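Local coordinates for ABC-type branched-chain amino acid transport systems periplasmic component-like protein (PDB 4N03) that probably binds fatty acids such as palmitic acid outside the membrane for an ABC transporter, as a member of the leucine-binding protein family, at residues V223-P232 with Q249-S259; V272-P283 with K369-E377. All coordinates share one frame; numbering follows the deposited sequence. Where two conformers were deposited one is given.

Interaction 1 (V223-P232 with Q249-S259); sequences VDAILLSAGP and QPILGSNSAYS. With PLM (palmitic acid), chain B.
Val223 O lies at the edge of the Gln249 amide, almost in the amide plane, while NE2 stands tilted from the plane of the carbonyl: NE2 donates to Val223 O at 2.8 Å, and the N-H is close to straight at 166°. A bend at chi2 (90°) folds the chain back over Asp224 O so that the amide arrives at Val223. At the far end, the other side-chain amide, that of Asn255, takes palmitic acid CC over one face, 3.8 Å from Asn255 CG.

Between them, strands 225-229 and 251-253 run parallel. Ile226 N and Leu228 N donate to Pro250 O and Leu252 O, while Ile226 O and Leu228 O accept from Leu252 N and Ser254 N. Ile226 and Ile251 share the face that receives helix 232-244, both resting on Leu238, with Ile226 CB 4.0 Å from Ile251 CG1. Leu227 and Leu252 lie side by side on the other face, where Leu227 also meets Thr188. This is the beta-alpha-beta crossover of a Rossmann-like lobe, with Gly231 as N-cap of the connecting helix. Where strand 225-229 ends, Ser229 OG and Ser254 OG, the latter just past strand 251-253, lie 2.8 Å apart in a hydrogen bond, and His173 NE2 is a second partner of Ser229. The Pro232 ring then lies against the turn, its CD 3.4 Å from Ser256 O.

Side-chain polar bonds thus sit at the two ends, with apolar packing between; the hydroxyls lie at the C-terminal end, toward the ligand. Ser256, whose OG bonds Tyr46 OH, presents its CB 3.6 Å from palmitic acid C4, consistent with the turn 254-257 lining part of the fatty-acid site.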
loop_
_atom_site.group_PDB
_atom_site.type_symbol
_atom_site.label_atom_id
_atom_site.label_comp_id
_atom_site.label_asym_id
_atom_site.label_seq_id
_atom_site.Cartn_x
_atom_site.Cartn_y
_atom_site.Cartn_z
ATOM N N VAL A 223 16.963 -2.183 22.971
ATOM C CA VAL A 223 15.738 -1.496 22.590
ATOM C C VAL A 223 14.541 -2.072 23.359
ATOM O O VAL A 223 14.567 -3.211 23.833
ATOM C CB VAL A 223 15.485 -1.571 21.062
ATOM C CG1 VAL A 223 16.655 -0.990 20.293
ATOM C CG2 VAL A 223 15.157 -2.984 20.592
ATOM N N ASP A 224 13.480 -1.305 23.454
ATOM C CA ASP A 224 12.243 -1.703 24.083
ATOM C C ASP A 224 11.162 -2.114 23.106
ATOM O O ASP A 224 10.208 -2.769 23.515
ATOM C CB ASP A 224 11.773 -0.570 24.959
ATOM C CG ASP A 224 12.815 -0.223 26.000
ATOM O OD1 ASP A 224 13.011 -1.058 26.921
ATOM O OD2 ASP A 224 13.455 0.860 25.915
ATOM N N ALA A 225 11.301 -1.720 21.858
ATOM C CA ALA A 225 10.360 -2.103 20.822
ATOM C C ALA A 225 11.113 -2.085 19.539
ATOM O O ALA A 225 12.084 -1.342 19.371
ATOM C CB ALA A 225 9.167 -1.135 20.760
ATOM N N ILE A 226 10.691 -2.937 18.601
ATOM C CA ILE A 226 11.337 -3.108 17.303
ATOM C C ILE A 226 10.350 -2.692 16.249
ATOM O O ILE A 226 9.251 -3.256 16.189
ATOM C CB ILE A 226 11.762 -4.573 17.078
ATOM C CG1 ILE A 226 12.763 -5.023 18.161
ATOM C CG2 ILE A 226 12.334 -4.760 15.687
ATOM C CD1 ILE A 226 12.989 -6.528 18.186
ATOM N N LEU A 227 10.702 -1.785 15.371
ATOM C CA LEU A 227 9.884 -1.328 14.260
ATOM C C LEU A 227 10.546 -1.784 12.985
ATOM O O LEU A 227 11.775 -1.833 12.892
ATOM C CB LEU A 227 9.728 0.197 14.267
ATOM C CG LEU A 227 8.673 0.757 15.225
ATOM C CD1 LEU A 227 8.752 0.285 16.663
ATOM C CD2 LEU A 227 8.727 2.280 15.161
ATOM N N LEU A 228 9.712 -2.166 12.009
ATOM C CA LEU A 228 10.211 -2.747 10.767
ATOM C C LEU A 228 9.481 -2.183 9.578
ATOM O O LEU A 228 8.272 -2.364 9.445
ATOM C CB LEU A 228 10.078 -4.260 10.772
ATOM C CG LEU A 228 10.592 -4.992 9.532
ATOM C CD1 LEU A 228 12.089 -4.794 9.317
ATOM C CD2 LEU A 228 10.281 -6.474 9.569
ATOM N N SER A 229 10.217 -1.591 8.653
ATOM C CA SER A 229 9.686 -1.159 7.373
ATOM C C SER A 229 10.458 -1.836 6.285
ATOM O O SER A 229 11.523 -1.420 5.856
ATOM C CB SER A 229 9.739 0.363 7.249
ATOM O OG SER A 229 9.085 0.986 8.337
ATOM N N ALA A 230 9.928 -3.001 5.908
ATOM C CA ALA A 230 10.578 -3.912 4.962
ATOM C C ALA A 230 9.463 -4.804 4.411
ATOM O O ALA A 230 8.277 -4.436 4.473
ATOM C CB ALA A 230 11.638 -4.696 5.670
ATOM N N GLY A 231 9.851 -5.921 3.802
ATOM C CA GLY A 231 8.896 -6.835 3.216
ATOM C C GLY A 231 8.793 -8.099 4.000
ATOM O O GLY A 231 9.353 -8.286 5.084
ATOM N N PRO A 232 7.986 -9.050 3.478
ATOM C CA PRO A 232 7.706 -10.280 4.203
ATOM C C PRO A 232 8.944 -11.084 4.590
ATOM O O PRO A 232 9.048 -11.557 5.712
ATOM C CB PRO A 232 6.792 -11.064 3.233
ATOM C CG PRO A 232 6.100 -10.013 2.417
ATOM C CD PRO A 232 7.151 -8.924 2.265
ATOM N N GLN A 249 10.591 -7.997 23.114
ATOM C CA GLN A 249 10.073 -6.695 22.688
ATOM C C GLN A 249 8.974 -6.860 21.668
ATOM O O GLN A 249 9.093 -7.711 20.769
ATOM C CB GLN A 249 11.199 -5.887 22.065
ATOM C CG GLN A 249 12.345 -5.480 22.992
ATOM C CD GLN A 249 13.483 -6.462 23.084
ATOM O OE1 GLN A 249 13.292 -7.661 22.872
ATOM N NE2 GLN A 249 14.676 -5.978 23.356
ATOM N N PRO A 250 7.958 -6.036 21.694
ATOM C CA PRO A 250 6.998 -6.071 20.593
ATOM C C PRO A 250 7.639 -5.627 19.286
ATOM O O PRO A 250 8.568 -4.787 19.284
ATOM C CB PRO A 250 5.943 -5.064 21.051
ATOM C CG PRO A 250 6.710 -4.065 21.822
ATOM C CD PRO A 250 7.706 -4.901 22.595
ATOM N N ILE A 251 7.126 -6.172 18.183
ATOM C CA ILE A 251 7.480 -5.792 16.840
ATOM C C ILE A 251 6.327 -5.101 16.182
ATOM O O ILE A 251 5.205 -5.620 16.217
ATOM C CB ILE A 251 7.950 -7.006 15.995
ATOM C CG1 ILE A 251 9.190 -7.650 16.613
ATOM C CG2 ILE A 251 8.235 -6.587 14.587
ATOM C CD1 ILE A 251 9.508 -9.036 16.091
ATOM N N LEU A 252 6.555 -3.935 15.590
ATOM C CA LEU A 252 5.553 -3.172 14.865
ATOM C C LEU A 252 6.044 -2.930 13.470
ATOM O O LEU A 252 7.088 -2.299 13.277
ATOM C CB LEU A 252 5.296 -1.837 15.578
ATOM C CG LEU A 252 4.320 -0.885 14.894
ATOM C CD1 LEU A 252 2.920 -1.465 14.889
ATOM C CD2 LEU A 252 4.399 0.488 15.524
ATOM N N GLY A 253 5.335 -3.423 12.467
ATOM C CA GLY A 253 5.695 -3.288 11.089
ATOM C C GLY A 253 4.845 -2.331 10.315
ATOM O O GLY A 253 3.684 -2.109 10.646
ATOM N N SER A 254 5.416 -1.809 9.241
ATOM C CA SER A 254 4.682 -1.092 8.252
ATOM C C SER A 254 3.788 -2.106 7.471
ATOM O O SER A 254 3.889 -3.309 7.619
ATOM C CB SER A 254 5.612 -0.346 7.315
ATOM O OG SER A 254 6.371 0.652 7.980
ATOM N N ASN A 255 2.938 -1.547 6.616
ATOM C CA ASN A 255 1.802 -2.327 6.125
ATOM C C ASN A 255 2.127 -3.510 5.254
ATOM O O ASN A 255 1.291 -4.403 5.089
ATOM C CB ASN A 255 0.733 -1.437 5.474
ATOM C CG ASN A 255 1.185 -0.762 4.196
ATOM O OD1 ASN A 255 1.933 -1.334 3.432
ATOM N ND2 ASN A 255 0.674 0.446 3.951
ATOM N N SER A 256 3.334 -3.575 4.707
ATOM C CA SER A 256 3.724 -4.631 3.776
ATOM C C SER A 256 4.721 -5.594 4.370
ATOM O O SER A 256 5.214 -6.495 3.657
ATOM C CB SER A 256 4.281 -4.057 2.486
ATOM O OG SER A 256 5.508 -3.394 2.727
ATOM N N ALA A 257 5.001 -5.498 5.658
ATOM C CA ALA A 257 6.013 -6.320 6.324
ATOM C C ALA A 257 5.418 -7.669 6.784
ATOM O O ALA A 257 5.644 -8.088 7.916
ATOM C CB ALA A 257 6.655 -5.563 7.483
ATOM N N TYR A 258 4.652 -8.334 5.919
ATOM C CA TYR A 258 3.921 -9.569 6.231
ATOM C C TYR A 258 3.227 -10.048 4.983
ATOM O O TYR A 258 2.723 -9.279 4.214
ATOM C CB TYR A 258 2.884 -9.299 7.334
ATOM C CG TYR A 258 2.026 -10.479 7.584
ATOM C CD1 TYR A 258 2.559 -11.609 8.180
ATOM C CD2 TYR A 258 0.683 -10.493 7.275
ATOM C CE1 TYR A 258 1.765 -12.754 8.361
ATOM C CE2 TYR A 258 -0.104 -11.622 7.495
ATOM C CZ TYR A 258 0.449 -12.730 8.057
ATOM O OH TYR A 258 -0.307 -13.874 8.293
ATOM N N SER A 259 3.197 -11.376 4.809
ATOM C CA SER A 259 2.326 -12.076 3.865
ATOM C C SER A 259 1.851 -13.324 4.593
ATOM O O SER A 259 2.578 -13.922 5.367
ATOM C CB SER A 259 3.138 -12.473 2.625
ATOM O OG SER A 259 4.110 -13.457 2.978
HETATM C C1 PLM B . 7.101 0.584 -0.808
HETATM O O1 PLM B . 6.389 1.583 -0.526
HETATM O O2 PLM B . 8.065 0.600 -1.604
HETATM C C2 PLM B . 6.669 -0.768 -0.288
HETATM C C3 PLM B . 5.528 -1.305 -1.257
HETATM C C4 PLM B . 4.845 -2.549 -0.738
HETATM C C5 PLM B . 3.822 -3.082 -1.680
HETATM C C6 PLM B . 2.973 -4.292 -1.236
HETATM C C7 PLM B . 1.686 -3.820 -0.571
HETATM C C8 PLM B . 0.853 -4.890 0.080
HETATM C C9 PLM B . -0.556 -4.477 0.462
HETATM C CA PLM B . -0.708 -3.898 1.889
HETATM C CB PLM B . -2.143 -3.245 1.999
HETATM C CC PLM B . -2.060 -1.777 2.509
HETATM C CD PLM B . -3.257 -0.921 2.153
HETATM C CE PLM B . -3.219 0.537 2.594
HETATM C CF PLM B . -4.099 1.403 1.679
HETATM C CG PLM B . -5.567 1.445 2.067
#

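Interaction 2 (V272-P283 with K369-E377); sequences VEGFFIATAGAP and KTYIIKPDE. With PLM (palmitic acid), chain B.
Ile373 packs between Ile277, Thr279 and Pro283: in one of its two modelled conformers CG1 lies 3.7 Å from Ile277 CB, while CG2 reaches Thr279 CG2 and Pro283 CD. Its CG1 stands between backbone N and carbonyl carbon (chi1 74°), which turns that branch onto Ile277. Tyr371, two residues earlier on the same face, has Ala282 CA over one ring face, a CH-pi contact 4.3 Å from the centroid, and Thr279 O at its edge; its OH bonds Gly354 O. Main-chain pairs Ile277-Ile373 and Thr279-Tyr371 are both hydrogen-bonded. Here the sheet of this periplasmic-binding-protein lobe changes direction, strand 370-375 returning antiparallel beside the last of the parallel strands. An ST turn follows, Thr279 OG1 accepting from Gly281 N, and both residues border palmitic acid. At the other end Val272 lays CG1 3.5 Å from Glu377 OE1, whose carboxylate pairs with Lys268, and beside Pro375. Val272 O takes Lys374 NZ at 2.8 Å, from above the carbonyl plane. Bends at chi3 and chi4 curl the lysine so that NZ also reaches Pro375 O. A methionine in its place would probably leave both carbonyls without this donor and the chain at Val272 less firmly tied.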
loop_
_atom_site.group_PDB
_atom_site.type_symbol
_atom_site.label_atom_id
_atom_site.label_comp_id
_atom_site.label_asym_id
_atom_site.label_seq_id
_atom_site.Cartn_x
_atom_site.Cartn_y
_atom_site.Cartn_z
ATOM N N VAL A 272 2.517 -14.821 15.063
ATOM C CA VAL A 272 1.140 -14.845 15.583
ATOM C C VAL A 272 1.011 -14.411 17.028
ATOM O O VAL A 272 -0.088 -14.360 17.571
ATOM C CB VAL A 272 0.455 -16.199 15.351
ATOM C CG1 VAL A 272 0.339 -16.509 13.863
ATOM C CG2 VAL A 272 1.137 -17.293 16.140
ATOM N N GLU A 273 2.140 -14.064 17.633
ATOM C CA GLU A 273 2.152 -13.317 18.895
ATOM C C GLU A 273 3.287 -12.316 18.893
ATOM O O GLU A 273 4.337 -12.618 18.381
ATOM C CB GLU A 273 2.281 -14.207 20.129
ATOM C CG GLU A 273 3.536 -14.984 20.228
ATOM C CD GLU A 273 3.700 -15.723 21.563
ATOM O OE1 GLU A 273 3.508 -15.131 22.642
ATOM O OE2 GLU A 273 4.103 -16.900 21.529
ATOM N N GLY A 274 3.031 -11.143 19.446
ATOM C CA GLY A 274 4.065 -10.122 19.614
ATOM C C GLY A 274 4.448 -9.350 18.382
ATOM O O GLY A 274 5.420 -8.580 18.467
ATOM N N PHE A 275 3.693 -9.482 17.315
ATOM C CA PHE A 275 3.995 -8.902 16.019
ATOM C C PHE A 275 2.747 -8.217 15.483
ATOM O O PHE A 275 1.680 -8.853 15.289
ATOM C CB PHE A 275 4.468 -10.011 15.066
ATOM C CG PHE A 275 4.914 -9.530 13.727
ATOM C CD1 PHE A 275 4.006 -9.301 12.739
ATOM C CD2 PHE A 275 6.243 -9.350 13.420
ATOM C CE1 PHE A 275 4.365 -8.878 11.504
ATOM C CE2 PHE A 275 6.613 -8.924 12.170
ATOM C CZ PHE A 275 5.686 -8.650 11.208
ATOM N N PHE A 276 2.847 -6.902 15.300
ATOM C CA PHE A 276 1.733 -6.096 14.914
ATOM C C PHE A 276 2.067 -5.312 13.656
ATOM O O PHE A 276 3.234 -4.975 13.438
ATOM C CB PHE A 276 1.384 -5.142 16.084
ATOM C CG PHE A 276 1.126 -5.863 17.368
ATOM C CD1 PHE A 276 -0.099 -6.488 17.560
ATOM C CD2 PHE A 276 2.079 -5.982 18.326
ATOM C CE1 PHE A 276 -0.366 -7.182 18.708
ATOM C CE2 PHE A 276 1.841 -6.695 19.475
ATOM C CZ PHE A 276 0.607 -7.295 19.669
ATOM N N ILE A 277 1.065 -4.964 12.878
ATOM C CA ILE A 277 1.205 -4.224 11.644
ATOM C C ILE A 277 0.296 -3.015 11.669
ATOM O O ILE A 277 -0.894 -3.109 11.962
ATOM C CB ILE A 277 0.847 -5.097 10.417
ATOM C CG1 ILE A 277 1.793 -6.297 10.251
ATOM C CG2 ILE A 277 0.806 -4.280 9.129
ATOM C CD1 ILE A 277 3.217 -5.911 9.842
ATOM N N ALA A 278 0.881 -1.844 11.397
ATOM C CA ALA A 278 0.135 -0.592 11.265
ATOM C C ALA A 278 -0.214 -0.410 9.794
ATOM O O ALA A 278 0.648 -0.438 8.947
ATOM C CB ALA A 278 0.968 0.562 11.736
ATOM N N THR A 279 -1.517 -0.307 9.502
ATOM C CA THR A 279 -1.965 -0.222 8.136
ATOM C C THR A 279 -3.289 0.501 8.043
ATOM O O THR A 279 -4.153 0.310 8.904
ATOM C CB THR A 279 -2.138 -1.644 7.539
ATOM O OG1 THR A 279 -2.643 -1.510 6.213
ATOM C CG2 THR A 279 -3.043 -2.540 8.364
ATOM N N ALA A 280 -3.481 1.306 7.003
ATOM C CA ALA A 280 -4.753 1.948 6.747
ATOM C C ALA A 280 -5.790 0.986 6.150
ATOM O O ALA A 280 -6.948 1.336 6.061
ATOM C CB ALA A 280 -4.588 3.105 5.776
ATOM N N GLY A 281 -5.347 -0.194 5.686
ATOM C CA GLY A 281 -6.227 -1.149 5.027
ATOM C C GLY A 281 -6.790 -2.203 5.956
ATOM O O GLY A 281 -6.098 -2.730 6.809
ATOM N N ALA A 282 -8.067 -2.500 5.761
ATOM C CA ALA A 282 -8.689 -3.553 6.527
ATOM C C ALA A 282 -8.212 -4.925 6.005
ATOM O O ALA A 282 -8.000 -5.083 4.796
ATOM C CB ALA A 282 -10.184 -3.479 6.386
ATOM N N PRO A 283 -8.027 -5.877 6.916
ATOM C CA PRO A 283 -7.726 -7.216 6.471
ATOM C C PRO A 283 -9.009 -7.946 5.968
ATOM O O PRO A 283 -10.125 -7.488 6.188
ATOM C CB PRO A 283 -7.168 -7.855 7.728
ATOM C CG PRO A 283 -7.931 -7.214 8.827
ATOM C CD PRO A 283 -8.153 -5.802 8.356
ATOM N N LYS A 369 -6.312 7.616 9.439
ATOM C CA LYS A 369 -6.745 6.541 10.304
ATOM C C LYS A 369 -5.965 5.241 9.987
ATOM O O LYS A 369 -5.882 4.815 8.836
ATOM C CB LYS A 369 -8.227 6.316 10.120
ATOM C CG LYS A 369 -9.042 7.516 10.514
ATOM C CD LYS A 369 -10.517 7.297 10.621
ATOM C CE LYS A 369 -11.217 8.616 10.897
ATOM N NZ LYS A 369 -11.165 9.565 9.729
ATOM N N THR A 370 -5.382 4.688 11.031
ATOM C CA THR A 370 -4.554 3.495 10.944
ATOM C C THR A 370 -5.151 2.396 11.806
ATOM O O THR A 370 -5.493 2.616 12.962
ATOM C CB THR A 370 -3.147 3.827 11.516
ATOM O OG1 THR A 370 -2.574 4.914 10.771
ATOM C CG2 THR A 370 -2.210 2.635 11.528
ATOM N N TYR A 371 -5.298 1.189 11.220
ATOM C CA TYR A 371 -5.578 -0.037 11.981
ATOM C C TYR A 371 -4.329 -0.607 12.543
ATOM O O TYR A 371 -3.235 -0.410 11.965
ATOM C CB TYR A 371 -6.132 -1.147 11.062
ATOM C CG TYR A 371 -7.451 -0.906 10.397
ATOM C CD1 TYR A 371 -7.530 -0.294 9.163
ATOM C CD2 TYR A 371 -8.651 -1.376 10.960
ATOM C CE1 TYR A 371 -8.731 -0.100 8.514
ATOM C CE2 TYR A 371 -9.857 -1.185 10.312
ATOM C CZ TYR A 371 -9.895 -0.590 9.094
ATOM O OH TYR A 371 -11.121 -0.424 8.485
ATOM N N ILE A 372 -4.426 -1.320 13.660
ATOM C CA ILE A 372 -3.345 -2.228 14.064
ATOM C C ILE A 372 -3.901 -3.647 13.804
ATOM O O ILE A 372 -4.979 -3.976 14.324
ATOM C CB ILE A 372 -2.939 -2.088 15.525
ATOM C CG1 ILE A 372 -2.571 -0.661 15.863
ATOM C CG2 ILE A 372 -1.815 -3.090 15.832
ATOM C CD1 ILE A 372 -1.382 -0.103 15.120
ATOM N N ILE A 373 -3.184 -4.451 13.056
ATOM C CA ILE A 373 -3.558 -5.817 12.757
ATOM C C ILE A 373 -2.468 -6.744 13.257
ATOM O O ILE A 373 -1.341 -6.330 13.528
ATOM C CB ILE A 373 -3.915 -6.031 11.256
ATOM C CG1 ILE A 373 -2.708 -6.037 10.378
ATOM C CG2 ILE A 373 -4.968 -5.030 10.811
ATOM C CD1 ILE A 373 -3.012 -6.363 8.956
ATOM N N LYS A 374 -2.771 -8.036 13.338
ATOM C CA LYS A 374 -1.739 -9.034 13.606
ATOM C C LYS A 374 -1.972 -10.241 12.698
ATOM O O LYS A 374 -3.136 -10.593 12.348
ATOM C CB LYS A 374 -1.711 -9.481 15.047
ATOM C CG LYS A 374 -2.987 -10.206 15.464
ATOM C CD LYS A 374 -2.980 -10.660 16.906
ATOM C CE LYS A 374 -1.998 -11.788 17.203
ATOM N NZ LYS A 374 -2.307 -13.071 16.482
ATOM N N PRO A 375 -0.900 -10.942 12.358
ATOM C CA PRO A 375 -1.023 -12.250 11.725
ATOM C C PRO A 375 -1.849 -13.227 12.553
ATOM O O PRO A 375 -1.748 -13.240 13.777
ATOM C CB PRO A 375 0.406 -12.713 11.606
ATOM C CG PRO A 375 1.202 -11.474 11.567
ATOM C CD PRO A 375 0.512 -10.556 12.530
ATOM N N ASP A 376 -2.654 -14.057 11.871
ATOM C CA ASP A 376 -3.511 -15.087 12.507
ATOM C C ASP A 376 -3.820 -16.135 11.495
ATOM O O ASP A 376 -4.401 -15.827 10.488
ATOM C CB ASP A 376 -4.783 -14.427 12.990
ATOM C CG ASP A 376 -5.634 -15.319 13.893
ATOM O OD1 ASP A 376 -5.448 -16.566 13.921
ATOM O OD2 ASP A 376 -6.504 -14.752 14.575
ATOM N N GLU A 377 -3.378 -17.340 11.746
ATOM C CA GLU A 377 -3.604 -18.401 10.789
ATOM C C GLU A 377 -5.077 -18.826 10.700
ATOM O O GLU A 377 -5.499 -19.406 9.708
ATOM C CB GLU A 377 -2.698 -19.579 11.127
ATOM C CG GLU A 377 -3.114 -20.400 12.339
ATOM C CD GLU A 377 -2.736 -19.817 13.711
ATOM O OE1 GLU A 377 -2.429 -18.582 13.910
ATOM O OE2 GLU A 377 -2.738 -20.668 14.630
HETATM C C1 PLM B . 7.101 0.584 -0.808
HETATM O O1 PLM B . 6.389 1.583 -0.526
HETATM O O2 PLM B . 8.065 0.600 -1.604
HETATM C C2 PLM B . 6.669 -0.768 -0.288
HETATM C C3 PLM B . 5.528 -1.305 -1.257
HETATM C C4 PLM B . 4.845 -2.549 -0.738
HETATM C C5 PLM B . 3.822 -3.082 -1.680
HETATM C C6 PLM B . 2.973 -4.292 -1.236
HETATM C C7 PLM B . 1.686 -3.820 -0.571
HETATM C C8 PLM B . 0.853 -4.890 0.080
HETATM C C9 PLM B . -0.556 -4.477 0.462
HETATM C CA PLM B . -0.708 -3.898 1.889
HETATM C CB PLM B . -2.143 -3.245 1.999
HETATM C CC PLM B . -2.060 -1.777 2.509
HETATM C CD PLM B . -3.257 -0.921 2.153
HETATM C CE PLM B . -3.219 0.537 2.594
HETATM C CF PLM B . -4.099 1.403 1.679
HETATM C CG PLM B . -5.567 1.445 2.067
HETATM O O HOH W 1 -7.921 3.592 7.432
#

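Overall arrangement
Both contacts are largely buried and belong to one mixed sheet, with strands 251-253 and 275-279 as neighbours: Gly253 N with Phe276 O and Ile251 O with Phe276 N, each 2.8 Å apart, probably bond the two together. Interaction 1 is parallel, joined by helix 232-244, which with helix 179-195 covers its two faces; interaction 2 is antiparallel, brings together segments 86 residues apart, packs against helix 148-161, and reaches the surface at its Val272 and Lys369 ends. Each has a side-chain nitrogen donating to a backbone carbonyl at its outer end, but interaction 1 adds a buried serine pair, interaction 2 a tyrosine ring and an ST turn. They converge at palmitic acid, where Asn255 CB packs 3.5 Å from Thr279 OG1.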